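Putative methyltransferase protein (PDB 5BP9) binds S-adenosyl-L-homocysteine and probably acts as an S-adenosylmethionine-dependent methyltransferase, its methyl acceptor not being established. Local coordinates at residues Gly111-Leu117 and Val138-Val144; Ser127-Pro133 and Asp146-Leu152; Asp200-Leu204 and Leu244-Phe248. All coordinates share one frame; numbering follows the deposited sequence. Where two conformers were deposited one is given.

Interaction 1. Residues Gly111-Leu117 and Val138-Val144. With SAH (S-adenosyl-L-homocysteine), chain D.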
loop_
_atom_site.group_PDB
_atom_site.type_symbol
_atom_site.label_atom_id
_atom_site.label_comp_id
_atom_site.label_asym_id
_atom_site.label_seq_id
_atom_site.Cartn_x
_atom_site.Cartn_y
_atom_site.Cartn_z
ATOM N N GLY A 111 0.598 -6.783 -4.237
ATOM C CA GLY A 111 -0.644 -7.537 -4.354
ATOM C C GLY A 111 -0.665 -8.457 -5.546
ATOM O O GLY A 111 0.205 -9.312 -5.661
ATOM N N SER A 112 -1.644 -8.273 -6.445
ATOM C CA SER A 112 -1.715 -9.120 -7.647
ATOM C C SER A 112 -0.687 -8.772 -8.703
ATOM O O SER A 112 -0.594 -9.487 -9.686
ATOM C CB SER A 112 -3.101 -9.030 -8.299
ATOM O OG SER A 112 -3.238 -7.750 -8.893
ATOM N N GLY A 113 0.045 -7.669 -8.533
ATOM C CA GLY A 113 1.030 -7.215 -9.523
ATOM C C GLY A 113 0.515 -6.278 -10.588
ATOM O O GLY A 113 1.254 -5.973 -11.536
ATOM N N CYS A 114 -0.709 -5.773 -10.430
ATOM C CA CYS A 114 -1.305 -4.895 -11.414
ATOM C C CYS A 114 -0.434 -3.682 -11.751
ATOM O O CYS A 114 -0.247 -3.379 -12.939
ATOM C CB CYS A 114 -2.726 -4.462 -10.970
ATOM S SG CYS A 114 -2.883 -3.530 -9.406
ATOM N N HIS A 115 0.084 -2.991 -10.727
ATOM C CA HIS A 115 0.896 -1.820 -10.968
ATOM C C HIS A 115 2.208 -2.234 -11.613
ATOM O O HIS A 115 2.632 -1.608 -12.592
ATOM C CB HIS A 115 1.126 -1.001 -9.704
ATOM C CG HIS A 115 -0.135 -0.447 -9.124
ATOM N ND1 HIS A 115 -0.457 -0.550 -7.788
ATOM C CD2 HIS A 115 -1.164 0.198 -9.711
ATOM C CE1 HIS A 115 -1.628 0.018 -7.582
ATOM N NE2 HIS A 115 -2.078 0.474 -8.736
ATOM N N ALA A 116 2.827 -3.291 -11.086
ATOM C CA ALA A 116 4.107 -3.757 -11.598
ATOM C C ALA A 116 3.999 -4.143 -13.066
ATOM O O ALA A 116 4.860 -3.746 -13.863
ATOM C CB ALA A 116 4.644 -4.915 -10.776
ATOM N N LEU A 117 2.955 -4.890 -13.428
ATOM C CA LEU A 117 2.715 -5.230 -14.844
ATOM C C LEU A 117 2.525 -4.020 -15.750
ATOM O O LEU A 117 3.040 -3.993 -16.858
ATOM C CB LEU A 117 1.514 -6.166 -14.980
ATOM C CG LEU A 117 1.724 -7.568 -14.398
ATOM C CD1 LEU A 117 0.417 -8.359 -14.363
ATOM C CD2 LEU A 117 2.785 -8.357 -15.155
ATOM N N VAL A 138 1.304 -15.506 -7.483
ATOM C CA VAL A 138 0.517 -15.009 -8.597
ATOM C C VAL A 138 1.277 -13.998 -9.427
ATOM O O VAL A 138 1.266 -14.092 -10.654
ATOM C CB VAL A 138 -0.854 -14.472 -8.127
ATOM C CG1 VAL A 138 -1.590 -13.672 -9.218
ATOM C CG2 VAL A 138 -1.701 -15.647 -7.646
HETATM N N MSE A 139 1.930 -13.038 -8.779
HETATM C CA MSE A 139 2.748 -12.081 -9.498
HETATM C C MSE A 139 3.744 -12.771 -10.399
HETATM O O MSE A 139 3.905 -12.372 -11.563
HETATM C CB MSE A 139 3.524 -11.121 -8.574
HETATM C CG MSE A 139 2.548 -10.140 -7.951
HETATM SE SE MSE A 139 3.508 -8.617 -7.188
HETATM C CE MSE A 139 3.605 -9.371 -5.395
ATOM N N LYS A 140 4.430 -13.787 -9.878
ATOM C CA LYS A 140 5.442 -14.474 -10.693
ATOM C C LYS A 140 4.819 -15.146 -11.907
ATOM O O LYS A 140 5.310 -15.026 -13.053
ATOM C CB LYS A 140 6.220 -15.469 -9.843
ATOM C CG LYS A 140 7.112 -14.840 -8.793
ATOM C CD LYS A 140 7.821 -15.877 -7.957
ATOM C CE LYS A 140 8.790 -15.311 -6.942
ATOM N NZ LYS A 140 9.926 -14.565 -7.539
ATOM N N LEU A 141 3.717 -15.818 -11.677
ATOM C CA LEU A 141 3.028 -16.538 -12.748
ATOM C C LEU A 141 2.400 -15.624 -13.785
ATOM O O LEU A 141 2.309 -16.006 -14.973
ATOM C CB LEU A 141 2.019 -17.538 -12.155
ATOM C CG LEU A 141 2.599 -18.628 -11.248
ATOM C CD1 LEU A 141 1.485 -19.467 -10.630
ATOM C CD2 LEU A 141 3.582 -19.516 -11.994
ATOM N N ARG A 142 2.041 -14.406 -13.378
ATOM C CA ARG A 142 1.532 -13.371 -14.312
ATOM C C ARG A 142 2.617 -12.666 -15.123
ATOM O O ARG A 142 2.311 -11.888 -16.048
ATOM C CB ARG A 142 0.720 -12.314 -13.582
ATOM C CG ARG A 142 -0.559 -12.841 -12.987
ATOM C CD ARG A 142 -1.342 -11.714 -12.320
ATOM N NE ARG A 142 -2.070 -10.919 -13.305
ATOM C CZ ARG A 142 -2.583 -9.705 -13.111
ATOM N NH1 ARG A 142 -2.445 -9.059 -11.962
ATOM N NH2 ARG A 142 -3.242 -9.118 -14.106
ATOM N N GLY A 143 3.882 -12.888 -14.771
ATOM C CA GLY A 143 5.005 -12.344 -15.507
ATOM C C GLY A 143 5.669 -11.125 -14.899
ATOM O O GLY A 143 6.392 -10.396 -15.613
ATOM N N VAL A 144 5.470 -10.889 -13.589
ATOM C CA VAL A 144 6.242 -9.837 -12.910
ATOM C C VAL A 144 7.683 -10.364 -12.792
ATOM O O VAL A 144 7.920 -11.436 -12.242
ATOM C CB VAL A 144 5.659 -9.485 -11.533
ATOM C CG1 VAL A 144 6.515 -8.439 -10.853
ATOM C CG2 VAL A 144 4.240 -8.970 -11.675
HETATM N N SAH D . -0.975 -2.346 -4.066
HETATM C CA SAH D . -2.008 -3.433 -4.274
HETATM C CB SAH D . -2.493 -4.100 -2.979
HETATM C CG SAH D . -2.991 -3.158 -1.882
HETATM S SD SAH D . -3.438 -4.070 -0.432
HETATM C C SAH D . -3.203 -2.891 -5.009
HETATM O O SAH D . -3.293 -1.698 -5.277
HETATM O OXT SAH D . -4.134 -3.607 -5.376
HETATM C "C5'" SAH D . -1.989 -3.889 0.577
HETATM C "C4'" SAH D . -0.918 -4.927 0.263
HETATM O "O4'" SAH D . 0.240 -4.632 1.073
HETATM C "C3'" SAH D . -1.274 -6.381 0.559
HETATM O "O3'" SAH D . -1.007 -7.200 -0.603
HETATM C "C2'" SAH D . -0.402 -6.743 1.757
HETATM O "O2'" SAH D . -0.070 -8.112 1.883
HETATM C "C1'" SAH D . 0.807 -5.859 1.555
HETATM N N9 SAH D . 1.619 -5.538 2.739
HETATM C C8 SAH D . 1.164 -5.235 3.966
HETATM N N7 SAH D . 2.093 -4.928 4.820
HETATM C C5 SAH D . 3.261 -5.013 4.088
HETATM C C6 SAH D . 4.612 -4.813 4.405
HETATM N N6 SAH D . 5.032 -4.441 5.626
HETATM N N1 SAH D . 5.540 -4.993 3.424
HETATM C C2 SAH D . 5.119 -5.373 2.199
HETATM N N3 SAH D . 3.856 -5.587 1.792
HETATM C C4 SAH D . 2.963 -5.403 2.785
#
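The guanidinium of Arg-142 is held in two ways at once by the loop and helix it faces: a backbone carbonyl grips its edge while a leucine methyl sits on its flat side. NH1 donates to Ser-112 O at 3.0 Å, with an N-H...O angle of 154°. The acceptor lies near the guanidinium plane, yet NH1 stands well above the carbonyl plane of Ser-112, some 60° out of it. Leu-117 CD1 rests over the centre of one face, 3.5 Å from Arg-142 CZ, and the two side chains cross at about a right angle. The bend at chi3 (79°) turns the arginine back toward Ser-112. Leu-117 also sends CD2 to within 3.8 Å of Val-144 CG2. Deeper in, selenomethionine Met-139 lies against the glycine turn, its CG 3.4 Å from Gly-111 O and 3.6 Å from the N of Gly-113, the N-cap residue of helix 114-121. On the partner side, Gly-143 ends helix 133-142 in a Schellman motif, which brings Val-144 to Ala-116. One directional bond backed by apolar contacts thus ties the cofactor-side glycine loop, whose Gly-111 CA approaches SAH O3', to the end of the next helix.

Interaction 2. Residues Ser127-Pro133 and Asp146-Leu152. With SAH (S-adenosyl-L-homocysteine), chain D.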
loop_
_atom_site.group_PDB
_atom_site.type_symbol
_atom_site.label_atom_id
_atom_site.label_comp_id
_atom_site.label_asym_id
_atom_site.label_seq_id
_atom_site.Cartn_x
_atom_site.Cartn_y
_atom_site.Cartn_z
ATOM N N SER A 127 10.748 -3.400 -9.180
ATOM C CA SER A 127 10.844 -4.478 -8.209
ATOM C C SER A 127 9.568 -4.414 -7.387
ATOM O O SER A 127 9.173 -3.333 -6.954
ATOM C CB SER A 127 12.074 -4.263 -7.317
ATOM O OG SER A 127 13.284 -4.469 -8.051
ATOM N N ALA A 128 8.911 -5.548 -7.186
ATOM C CA ALA A 128 7.662 -5.586 -6.420
ATOM C C ALA A 128 7.878 -6.427 -5.155
ATOM O O ALA A 128 8.522 -7.479 -5.202
ATOM C CB ALA A 128 6.555 -6.171 -7.295
ATOM N N ILE A 129 7.321 -5.971 -4.029
ATOM C CA ILE A 129 7.428 -6.716 -2.772
ATOM C C ILE A 129 6.050 -6.852 -2.125
ATOM O O ILE A 129 5.172 -5.980 -2.289
ATOM C CB ILE A 129 8.432 -6.087 -1.785
ATOM C CG1 ILE A 129 7.994 -4.704 -1.276
ATOM C CG2 ILE A 129 9.846 -6.080 -2.366
ATOM C CD1 ILE A 129 8.799 -4.255 -0.083
ATOM N N ASP A 130 5.856 -7.951 -1.410
ATOM C CA ASP A 130 4.651 -8.155 -0.618
ATOM C C ASP A 130 4.952 -9.196 0.439
ATOM O O ASP A 130 5.782 -10.077 0.232
ATOM C CB ASP A 130 3.463 -8.620 -1.516
ATOM C CG ASP A 130 2.120 -8.254 -0.938
ATOM O OD1 ASP A 130 1.753 -8.868 0.098
ATOM O OD2 ASP A 130 1.443 -7.346 -1.512
ATOM N N ILE A 131 4.246 -9.111 1.562
ATOM C CA ILE A 131 4.386 -10.120 2.626
ATOM C C ILE A 131 3.517 -11.366 2.404
ATOM O O ILE A 131 3.689 -12.350 3.112
ATOM C CB ILE A 131 4.093 -9.535 4.020
ATOM C CG1 ILE A 131 2.677 -8.947 4.092
ATOM C CG2 ILE A 131 5.170 -8.506 4.390
ATOM C CD1 ILE A 131 2.246 -8.492 5.480
ATOM N N SER A 132 2.592 -11.305 1.442
ATOM C CA SER A 132 1.653 -12.395 1.143
ATOM C C SER A 132 2.324 -13.425 0.223
ATOM O O SER A 132 2.660 -13.081 -0.915
ATOM C CB SER A 132 0.406 -11.857 0.454
ATOM O OG SER A 132 -0.323 -12.900 -0.178
ATOM N N PRO A 133 2.441 -14.692 0.667
ATOM C CA PRO A 133 3.133 -15.650 -0.209
ATOM C C PRO A 133 2.349 -15.984 -1.459
ATOM O O PRO A 133 2.941 -16.142 -2.540
ATOM C CB PRO A 133 3.318 -16.884 0.673
ATOM C CG PRO A 133 2.250 -16.761 1.704
ATOM C CD PRO A 133 2.080 -15.298 1.953
ATOM N N ASP A 146 10.468 -9.250 -11.248
ATOM C CA ASP A 146 11.148 -9.204 -9.953
ATOM C C ASP A 146 10.103 -8.998 -8.848
ATOM O O ASP A 146 9.923 -7.893 -8.381
ATOM C CB ASP A 146 12.218 -8.106 -9.906
ATOM C CG ASP A 146 13.015 -8.107 -8.586
ATOM O OD1 ASP A 146 13.090 -9.154 -7.931
ATOM O OD2 ASP A 146 13.587 -7.077 -8.198
ATOM N N ALA A 147 9.426 -10.082 -8.474
ATOM C CA ALA A 147 8.480 -10.121 -7.342
ATOM C C ALA A 147 9.107 -10.917 -6.204
ATOM O O ALA A 147 9.523 -12.060 -6.412
ATOM C CB ALA A 147 7.177 -10.770 -7.755
ATOM N N ARG A 148 9.119 -10.331 -4.996
ATOM C CA ARG A 148 9.750 -10.903 -3.815
ATOM C C ARG A 148 8.813 -10.863 -2.624
ATOM O O ARG A 148 8.041 -9.896 -2.451
ATOM C CB ARG A 148 11.000 -10.121 -3.440
ATOM C CG ARG A 148 12.054 -10.036 -4.532
ATOM C CD ARG A 148 13.085 -8.980 -4.145
ATOM N NE ARG A 148 13.796 -9.388 -2.958
ATOM C CZ ARG A 148 14.846 -8.744 -2.461
ATOM N NH1 ARG A 148 15.292 -7.623 -3.039
ATOM N NH2 ARG A 148 15.429 -9.215 -1.363
ATOM N N GLN A 149 8.875 -11.918 -1.812
ATOM C CA GLN A 149 8.152 -11.970 -0.544
ATOM C C GLN A 149 9.072 -11.423 0.551
ATOM O O GLN A 149 9.942 -12.125 1.071
ATOM C CB GLN A 149 7.670 -13.384 -0.198
ATOM C CG GLN A 149 6.677 -13.374 0.955
ATOM C CD GLN A 149 6.434 -14.718 1.560
ATOM O OE1 GLN A 149 7.127 -15.698 1.267
ATOM N NE2 GLN A 149 5.476 -14.771 2.451
ATOM N N VAL A 150 8.861 -10.143 0.849
ATOM C CA VAL A 150 9.635 -9.486 1.875
ATOM C C VAL A 150 8.834 -8.308 2.433
ATOM O O VAL A 150 8.028 -7.677 1.748
ATOM C CB VAL A 150 11.038 -9.099 1.351
ATOM C CG1 VAL A 150 10.918 -8.061 0.243
ATOM C CG2 VAL A 150 11.955 -8.640 2.495
ATOM N N ASN A 151 9.034 -8.108 3.731
ATOM C CA ASN A 151 8.420 -7.003 4.469
ATOM C C ASN A 151 9.256 -5.744 4.225
ATOM O O ASN A 151 10.470 -5.775 4.411
ATOM C CB ASN A 151 8.393 -7.341 5.963
ATOM C CG ASN A 151 7.529 -6.396 6.780
ATOM O OD1 ASN A 151 7.632 -5.177 6.661
ATOM N ND2 ASN A 151 6.696 -6.959 7.643
ATOM N N LEU A 152 8.608 -4.634 3.830
ATOM C CA LEU A 152 9.281 -3.363 3.625
ATOM C C LEU A 152 10.249 -3.002 4.756
ATOM O O LEU A 152 11.325 -2.453 4.502
ATOM C CB LEU A 152 8.213 -2.251 3.488
ATOM C CG LEU A 152 8.714 -0.806 3.359
ATOM C CD1 LEU A 152 9.434 -0.624 2.041
ATOM C CD2 LEU A 152 7.567 0.177 3.487
HETATM N N SAH D . -0.975 -2.346 -4.066
HETATM C CA SAH D . -2.008 -3.433 -4.274
HETATM C CB SAH D . -2.493 -4.100 -2.979
HETATM C CG SAH D . -2.991 -3.158 -1.882
HETATM S SD SAH D . -3.438 -4.070 -0.432
HETATM C C SAH D . -3.203 -2.891 -5.009
HETATM O O SAH D . -3.293 -1.698 -5.277
HETATM O OXT SAH D . -4.134 -3.607 -5.376
HETATM C "C5'" SAH D . -1.989 -3.889 0.577
HETATM C "C4'" SAH D . -0.918 -4.927 0.263
HETATM O "O4'" SAH D . 0.240 -4.632 1.073
HETATM C "C3'" SAH D . -1.274 -6.381 0.559
HETATM O "O3'" SAH D . -1.007 -7.200 -0.603
HETATM C "C2'" SAH D . -0.402 -6.743 1.757
HETATM O "O2'" SAH D . -0.070 -8.112 1.883
HETATM C "C1'" SAH D . 0.807 -5.859 1.555
HETATM N N9 SAH D . 1.619 -5.538 2.739
HETATM C C8 SAH D . 1.164 -5.235 3.966
HETATM N N7 SAH D . 2.093 -4.928 4.820
HETATM C C5 SAH D . 3.261 -5.013 4.088
HETATM C C6 SAH D . 4.612 -4.813 4.405
HETATM N N6 SAH D . 5.032 -4.441 5.626
HETATM N N1 SAH D . 5.540 -4.993 3.424
HETATM C C2 SAH D . 5.119 -5.373 2.199
HETATM N N3 SAH D . 3.856 -5.587 1.792
HETATM C C4 SAH D . 2.963 -5.403 2.785
#
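Ser-127 OG donates to Asp-146 OD2 at 2.6 Å, meeting the carboxylate on its anti side; with CG anti to the backbone N (chi1 -176°), Asp-146 reaches across to the neighbouring strand. Parallel pairing follows: Ala-128 N bonds Asp-146 O in a nearly straight line (176°), Arg-148 N bonds Ala-128 O, and Asp-130 N bonds Arg-148 O. The return bond from Val-150 N to Asp-130 O is weak, as expected where the strands part. Beyond that point a side chain takes over, for the extended Gln-149 sends NE2 to Ile-131 O at 3.1 Å and 175°, while the same amide lies against Pro-133.

The parted ends grip SAH. Asp-130 receives both ribose hydroxyls, O2' on OD1 at 2.7 Å and O3' on OD2 at 2.6 Å. Its OD1 also accepts from Ser-132 N, in an Asx turn that helps to fix the carboxylate's rotation. Leu-152 N reads adenine N1 at 3.1 Å. The amide oxygen of Asn-151 takes a weak bond from SAH N6 while also accepting from Phe-153 N. Ile-131 packs against the base, CD1 lying 3.6 Å from SAH N7, and its CG2 touches Asn-151 CA.

On the sheet face bearing Ile-129, CG2 of that residue faces Val-150, whose side chain has two conformers, so the exact closeness there is doubtful; CD1 meets the backbone of Leu-152. A right-handed beta-alpha-beta unit, strand 125-130, helix 133-142 and strand 147-149, closes here; an acidic residue at the strand end binding the ribose diol is a hallmark of Rossmann-like methyltransferases.

Interaction 3. Residues Asp200-Leu204 and Leu244-Phe248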
loop_
_atom_site.group_PDB
_atom_site.type_symbol
_atom_site.label_atom_id
_atom_site.label_comp_id
_atom_site.label_asym_id
_atom_site.label_seq_id
_atom_site.Cartn_x
_atom_site.Cartn_y
_atom_site.Cartn_z
ATOM N N ASP A 200 -0.582 7.619 -1.945
ATOM C CA ASP A 200 -1.943 8.110 -1.833
ATOM C C ASP A 200 -2.518 7.759 -0.460
ATOM O O ASP A 200 -2.139 6.776 0.167
ATOM C CB ASP A 200 -2.825 7.564 -2.944
ATOM C CG ASP A 200 -3.193 6.120 -2.719
ATOM O OD1 ASP A 200 -2.297 5.293 -2.514
ATOM O OD2 ASP A 200 -4.369 5.791 -2.653
ATOM N N SER A 201 -3.416 8.610 0.006
ATOM C CA SER A 201 -4.216 8.307 1.198
ATOM C C SER A 201 -5.516 9.104 1.159
ATOM O O SER A 201 -5.891 9.661 0.133
ATOM C CB SER A 201 -3.404 8.593 2.473
ATOM O OG SER A 201 -4.000 7.946 3.599
ATOM N N SER A 202 -6.175 9.163 2.304
ATOM C CA SER A 202 -7.505 9.771 2.455
ATOM C C SER A 202 -7.603 10.431 3.814
ATOM O O SER A 202 -7.046 9.913 4.780
ATOM C CB SER A 202 -8.625 8.713 2.362
ATOM O OG SER A 202 -8.738 8.185 1.077
ATOM N N ASP A 203 -8.303 11.572 3.885
ATOM C CA ASP A 203 -8.719 12.154 5.173
ATOM C C ASP A 203 -10.058 11.567 5.579
ATOM O O ASP A 203 -11.080 11.903 4.985
ATOM C CB ASP A 203 -8.822 13.694 5.076
ATOM C CG ASP A 203 -9.042 14.340 6.410
ATOM O OD1 ASP A 203 -9.200 13.590 7.421
ATOM O OD2 ASP A 203 -9.029 15.605 6.442
ATOM N N LEU A 204 -10.061 10.693 6.578
ATOM C CA LEU A 204 -11.298 10.034 7.027
ATOM C C LEU A 204 -12.117 10.818 8.034
ATOM O O LEU A 204 -13.080 10.279 8.550
ATOM C CB LEU A 204 -11.002 8.640 7.632
ATOM C CG LEU A 204 -10.343 7.620 6.695
ATOM C CD1 LEU A 204 -10.383 6.256 7.380
ATOM C CD2 LEU A 204 -10.983 7.584 5.303
ATOM N N LEU A 244 -3.208 2.468 8.445
ATOM C CA LEU A 244 -3.235 3.913 8.617
ATOM C C LEU A 244 -3.784 4.630 7.396
ATOM O O LEU A 244 -3.293 4.453 6.265
ATOM C CB LEU A 244 -1.822 4.426 8.869
ATOM C CG LEU A 244 -1.644 5.947 9.053
ATOM C CD1 LEU A 244 -2.306 6.457 10.325
ATOM C CD2 LEU A 244 -0.159 6.282 9.037
ATOM N N TYR A 245 -4.799 5.457 7.626
ATOM C CA TYR A 245 -5.201 6.516 6.688
ATOM C C TYR A 245 -4.699 7.823 7.273
ATOM O O TYR A 245 -4.713 7.991 8.478
ATOM C CB TYR A 245 -6.730 6.569 6.531
ATOM C CG TYR A 245 -7.317 5.324 5.926
ATOM C CD1 TYR A 245 -7.495 4.180 6.700
ATOM C CD2 TYR A 245 -7.686 5.283 4.602
ATOM C CE1 TYR A 245 -8.003 3.018 6.154
ATOM C CE2 TYR A 245 -8.208 4.121 4.041
ATOM C CZ TYR A 245 -8.363 2.988 4.820
ATOM O OH TYR A 245 -8.875 1.818 4.272
ATOM N N ILE A 246 -4.216 8.725 6.432
ATOM C CA ILE A 246 -3.606 9.939 6.952
ATOM C C ILE A 246 -3.966 11.107 6.040
ATOM O O ILE A 246 -3.843 11.033 4.804
ATOM C CB ILE A 246 -2.081 9.759 7.141
ATOM C CG1 ILE A 246 -1.462 10.946 7.886
ATOM C CG2 ILE A 246 -1.374 9.524 5.802
ATOM C CD1 ILE A 246 -0.041 10.700 8.331
ATOM N N ASP A 247 -4.452 12.178 6.656
ATOM C CA ASP A 247 -4.718 13.425 5.904
ATOM C C ASP A 247 -3.421 14.122 5.528
ATOM O O ASP A 247 -2.381 13.906 6.179
ATOM C CB ASP A 247 -5.639 14.348 6.730
ATOM C CG ASP A 247 -4.944 14.946 7.911
ATOM O OD1 ASP A 247 -4.942 14.330 8.976
ATOM O OD2 ASP A 247 -4.326 16.019 7.763
ATOM N N PHE A 248 -3.475 14.964 4.487
ATOM C CA PHE A 248 -2.241 15.562 3.965
ATOM C C PHE A 248 -1.497 16.425 5.003
ATOM O O PHE A 248 -0.256 16.389 5.066
ATOM C CB PHE A 248 -2.483 16.398 2.689
ATOM C CG PHE A 248 -1.213 17.023 2.161
ATOM C CD1 PHE A 248 -0.304 16.257 1.443
ATOM C CD2 PHE A 248 -0.868 18.326 2.481
ATOM C CE1 PHE A 248 0.883 16.800 0.995
ATOM C CE2 PHE A 248 0.320 18.869 2.048
ATOM C CZ PHE A 248 1.198 18.111 1.309
#
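Tyr-245 and Ser-201 lose the most surface here, followed by Leu-204. Leu-204 CD1 is 3.5 Å from Tyr-245 CG and 26° off the normal through the ring centroid, a CH-pi contact over one face, displaced toward the rim. Ser-202 CB comes to the edge of the same ring, near its plane, 4.2 Å from Tyr-245 CD2. With CG anti to the carbonyl carbon (chi1 -64°), Tyr-245 brings one ring face under Leu-204 CD1, the side chains crossing at a slant.

Ser-201 provides the polar link. Its OG accepts from Ile-246 N at 2.9 Å, with an N-H...O angle of 165°, and is also hydrogen-bonded to Ser-171 OG and Asn-169 OD1, so the hydroxyl joins strand 195-202 to two loops. Farther along, the Asp-203 and Asp-247 side chains run side by side, Asp-203 CG packing 3.4 Å from Asp-247 CB. Their nearest carboxylate oxygens, both OD1, stay 4.6 Å apart. Each has a tyrosine hydroxyl partner, Tyr-224 for Asp-203 and Tyr-223 for Asp-247, and Asp-247 also caps helix 248-257. Such bonds probably ease the like-charge proximity; the junction combines one directional serine bond with leucine-tyrosine packing and two tyrosine-anchored acids.

Overall arrangement
Interactions 1 and 2 form one continuous unit around SAH, their centres 11 Å apart. Gly-111 N lies 2.9 Å from Asp-130 OD2, probably a hydrogen bond, so the glycine loop helps to place the carboxylate that holds the ribose. Behind it, Met-139 SE packs 3.9 Å from Ala-128 CB, and Lys-140 NZ reaches Ala-147 O. Their segments alternate along the chain because strand 125-130 lies between helices 114-121 and 133-142. Interaction 3 stands apart, its centre 26 Å from that of interaction 1 and 24 Å from that of interaction 2, across the chain's centre. It shares the seven-stranded sheet with interaction 2, and its Tyr-245 side chain, like Ile-131, lies about 4 Å from a bound polyether molecule (ETE).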